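Local coordinates for Lmo2349 protein (PDB 4GVO) that probably captures L-cystine or a related amino acid outside the cell and delivers it to an ABC transporter for import, at residues V8-T17 / P47-M56. Sequence-based numbering, arbitrary orientation. Where two conformers were deposited one is given.
Sequences VQTITVGTGT and PGYKFKFKTM. With NA (sodium ion), chain D.
Ile-11 and Val-13 meet the ring of Phe-51 from two directions, and this is the tightly packed side of a parallel strand pair. Ile-11 CB stands over one face, 4.2 Å from the ring centroid and 19° off its normal, whereas Val-13 CG2 reaches the edge in the ring plane, 3.6 Å from Phe-51 CD2. Ile-11 also spans two neighbours: with CG1 beside the backbone N (chi1 -59°), that branch turns back to Tyr-49 CD1 at 3.6 Å, while CG2 rests against Phe-51. Val-39 of helix 34-44 packs on Val-13, Phe-51 and Phe-53, and Leu-209 of helix 207-222 on Ile-11 and Tyr-49, consistent with the alpha/beta lobe of a periplasmic binding protein.

The other face, carrying Thr-10, Thr-12 and three lysines, is looser and more exposed. Here Lys-50 NZ folds back to donate to Thr-10 OG1 at 3.0 Å, and the aliphatic part of Lys-52 slants past, its CD 3.6 Å from Thr-10 CG2.

Between the faces runs a ladder of eight backbone hydrogen bonds. Its middle is nearly straight, Val-13 N to Lys-52 O measuring 2.8 Å; the last rung, Met-56 N to Thr-15 O, bends to 142°. Beyond it, one water links Thr-17 N and Met-56 O.

At the opposite end Tyr-49 O binds sodium at 2.2 Å, alongside Leu-46 O and Asp-43 OD1. Asp-43 OD2 accepts from Phe-51 N, so one carboxylate ties the ion to the strand. Backbone bonds and an apolar patch of Ile-11, Val-13, Tyr-49, Phe-51 and Phe-53 thus fix the pair, its cationic face turned toward solvent.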
# COMPACT_ATOMS: atom_id res chain seq x y z
N VAL A 8 18.70 3.03 24.54
CA VAL A 8 17.99 3.18 23.21
C VAL A 8 17.81 1.82 22.50
O VAL A 8 18.79 1.10 22.29
CB VAL A 8 18.67 4.21 22.26
CG1 VAL A 8 17.92 4.34 20.93
CG2 VAL A 8 18.79 5.58 22.95
N GLN A 9 16.57 1.47 22.15
CA GLN A 9 16.28 0.21 21.45
C GLN A 9 16.24 0.41 19.94
O GLN A 9 15.52 1.27 19.44
CB GLN A 9 14.94 -0.36 21.91
CG GLN A 9 14.63 -1.77 21.40
CD GLN A 9 13.26 -2.30 21.81
OE1 GLN A 9 12.66 -1.81 22.77
NE2 GLN A 9 12.76 -3.31 21.09
N THR A 10 16.97 -0.42 19.19
CA THR A 10 16.94 -0.38 17.72
C THR A 10 15.75 -1.17 17.22
O THR A 10 15.54 -2.32 17.60
CB THR A 10 18.23 -0.94 17.10
OG1 THR A 10 19.32 -0.16 17.59
CG2 THR A 10 18.19 -0.90 15.60
N ILE A 11 14.98 -0.53 16.35
CA ILE A 11 13.78 -1.11 15.75
C ILE A 11 14.04 -1.21 14.27
O ILE A 11 14.40 -0.23 13.65
CB ILE A 11 12.55 -0.19 16.00
CG1 ILE A 11 12.33 0.01 17.51
CG2 ILE A 11 11.33 -0.72 15.30
CD1 ILE A 11 12.22 -1.27 18.34
N THR A 12 13.86 -2.40 13.71
CA THR A 12 14.01 -2.63 12.28
C THR A 12 12.66 -2.59 11.58
O THR A 12 11.74 -3.30 11.94
CB THR A 12 14.72 -3.96 12.00
OG1 THR A 12 16.00 -3.92 12.67
CG2 THR A 12 14.95 -4.18 10.50
N VAL A 13 12.58 -1.70 10.62
CA VAL A 13 11.37 -1.46 9.84
C VAL A 13 11.52 -2.03 8.45
O VAL A 13 12.38 -1.59 7.67
CB VAL A 13 11.10 0.07 9.73
CG1 VAL A 13 9.80 0.35 8.99
CG2 VAL A 13 11.09 0.73 11.12
N GLY A 14 10.70 -3.01 8.10
CA GLY A 14 10.66 -3.50 6.76
C GLY A 14 9.86 -2.58 5.86
O GLY A 14 8.76 -2.17 6.22
N THR A 15 10.43 -2.28 4.71
CA THR A 15 9.73 -1.55 3.68
C THR A 15 10.23 -1.96 2.31
O THR A 15 11.11 -2.81 2.20
CB THR A 15 9.84 -0.03 3.94
OG1 THR A 15 8.87 0.67 3.14
CG2 THR A 15 11.25 0.53 3.66
N GLY A 16 9.66 -1.37 1.28
CA GLY A 16 10.03 -1.65 -0.10
C GLY A 16 10.79 -0.49 -0.75
O GLY A 16 11.13 0.52 -0.11
N THR A 17 11.06 -0.67 -2.03
CA THR A 17 11.65 0.38 -2.86
C THR A 17 10.91 0.59 -4.16
O THR A 17 11.34 1.41 -4.99
CB THR A 17 13.13 0.06 -3.21
OG1 THR A 17 13.18 -1.13 -4.02
CG2 THR A 17 13.95 -0.11 -1.91
N PRO A 47 12.70 9.28 21.60
CA PRO A 47 14.11 9.21 21.95
C PRO A 47 14.61 7.89 22.52
O PRO A 47 15.80 7.61 22.44
CB PRO A 47 14.27 10.36 22.95
CG PRO A 47 12.93 10.63 23.50
CD PRO A 47 11.96 10.27 22.39
N GLY A 48 13.69 7.04 22.98
CA GLY A 48 14.08 5.73 23.48
C GLY A 48 14.25 4.67 22.41
O GLY A 48 14.56 3.52 22.70
N TYR A 49 14.06 5.05 21.14
CA TYR A 49 14.10 4.10 20.06
C TYR A 49 14.95 4.69 18.92
O TYR A 49 15.02 5.91 18.76
CB TYR A 49 12.70 3.81 19.54
CG TYR A 49 11.83 3.09 20.54
CD1 TYR A 49 11.88 1.71 20.66
CD2 TYR A 49 11.00 3.78 21.39
CE1 TYR A 49 11.09 1.03 21.59
CE2 TYR A 49 10.20 3.11 22.31
CZ TYR A 49 10.23 1.73 22.39
OH TYR A 49 9.45 1.05 23.28
N LYS A 50 15.56 3.82 18.13
CA LYS A 50 16.25 4.19 16.89
C LYS A 50 15.68 3.30 15.82
O LYS A 50 15.75 2.11 15.93
CB LYS A 50 17.77 3.98 17.00
CG LYS A 50 18.60 4.38 15.78
CD LYS A 50 20.03 3.83 15.86
CE LYS A 50 20.24 2.53 15.05
NZ LYS A 50 21.02 1.49 15.79
N PHE A 51 15.16 3.89 14.76
CA PHE A 51 14.52 3.12 13.69
C PHE A 51 15.50 3.02 12.54
O PHE A 51 16.09 4.01 12.10
CB PHE A 51 13.23 3.80 13.22
CG PHE A 51 12.10 3.72 14.21
CD1 PHE A 51 12.09 4.47 15.38
CD2 PHE A 51 10.98 2.91 13.97
CE1 PHE A 51 11.05 4.39 16.29
CE2 PHE A 51 9.93 2.86 14.89
CZ PHE A 51 9.96 3.63 16.03
N LYS A 52 15.65 1.81 12.04
CA LYS A 52 16.42 1.59 10.85
C LYS A 52 15.60 0.77 9.87
O LYS A 52 14.73 0.03 10.27
CB LYS A 52 17.69 0.86 11.17
CG LYS A 52 17.51 -0.49 11.72
CD LYS A 52 18.85 -1.13 12.07
CE LYS A 52 19.73 -1.35 10.84
NZ LYS A 52 21.00 -2.03 11.21
N PHE A 53 15.92 0.88 8.58
CA PHE A 53 15.16 0.20 7.57
C PHE A 53 15.87 -1.06 7.07
O PHE A 53 17.10 -1.14 7.02
CB PHE A 53 14.89 1.15 6.39
CG PHE A 53 14.05 2.33 6.76
CD1 PHE A 53 12.66 2.22 6.85
CD2 PHE A 53 14.64 3.54 7.08
CE1 PHE A 53 11.91 3.31 7.18
CE2 PHE A 53 13.87 4.63 7.45
CZ PHE A 53 12.51 4.51 7.49
N LYS A 54 15.03 -2.01 6.65
CA LYS A 54 15.44 -3.20 5.94
C LYS A 54 14.53 -3.31 4.72
O LYS A 54 13.33 -3.54 4.85
CB LYS A 54 15.31 -4.45 6.81
CG LYS A 54 15.83 -5.72 6.14
CD LYS A 54 15.53 -6.99 6.93
CE LYS A 54 16.41 -7.19 8.14
NZ LYS A 54 17.78 -7.71 7.80
N THR A 55 15.10 -3.07 3.53
CA THR A 55 14.34 -3.08 2.30
C THR A 55 14.29 -4.47 1.72
O THR A 55 15.22 -5.25 1.86
CB THR A 55 14.87 -2.07 1.29
OG1 THR A 55 16.24 -2.38 0.99
CG2 THR A 55 14.75 -0.66 1.84
N MET A 56 13.16 -4.77 1.10
CA MET A 56 12.89 -6.10 0.54
C MET A 56 11.77 -5.98 -0.47
O MET A 56 11.12 -4.94 -0.56
CB MET A 56 12.61 -7.16 1.63
CG MET A 56 11.36 -6.86 2.40
SD MET A 56 11.21 -7.91 3.82
CE MET A 56 12.51 -7.25 4.89
NA NA D . 14.23 7.83 18.03
O HOH W 1 9.51 -1.61 23.14
O HOH W 2 10.75 -3.48 -2.86
O HOH W 3 15.91 9.35 18.35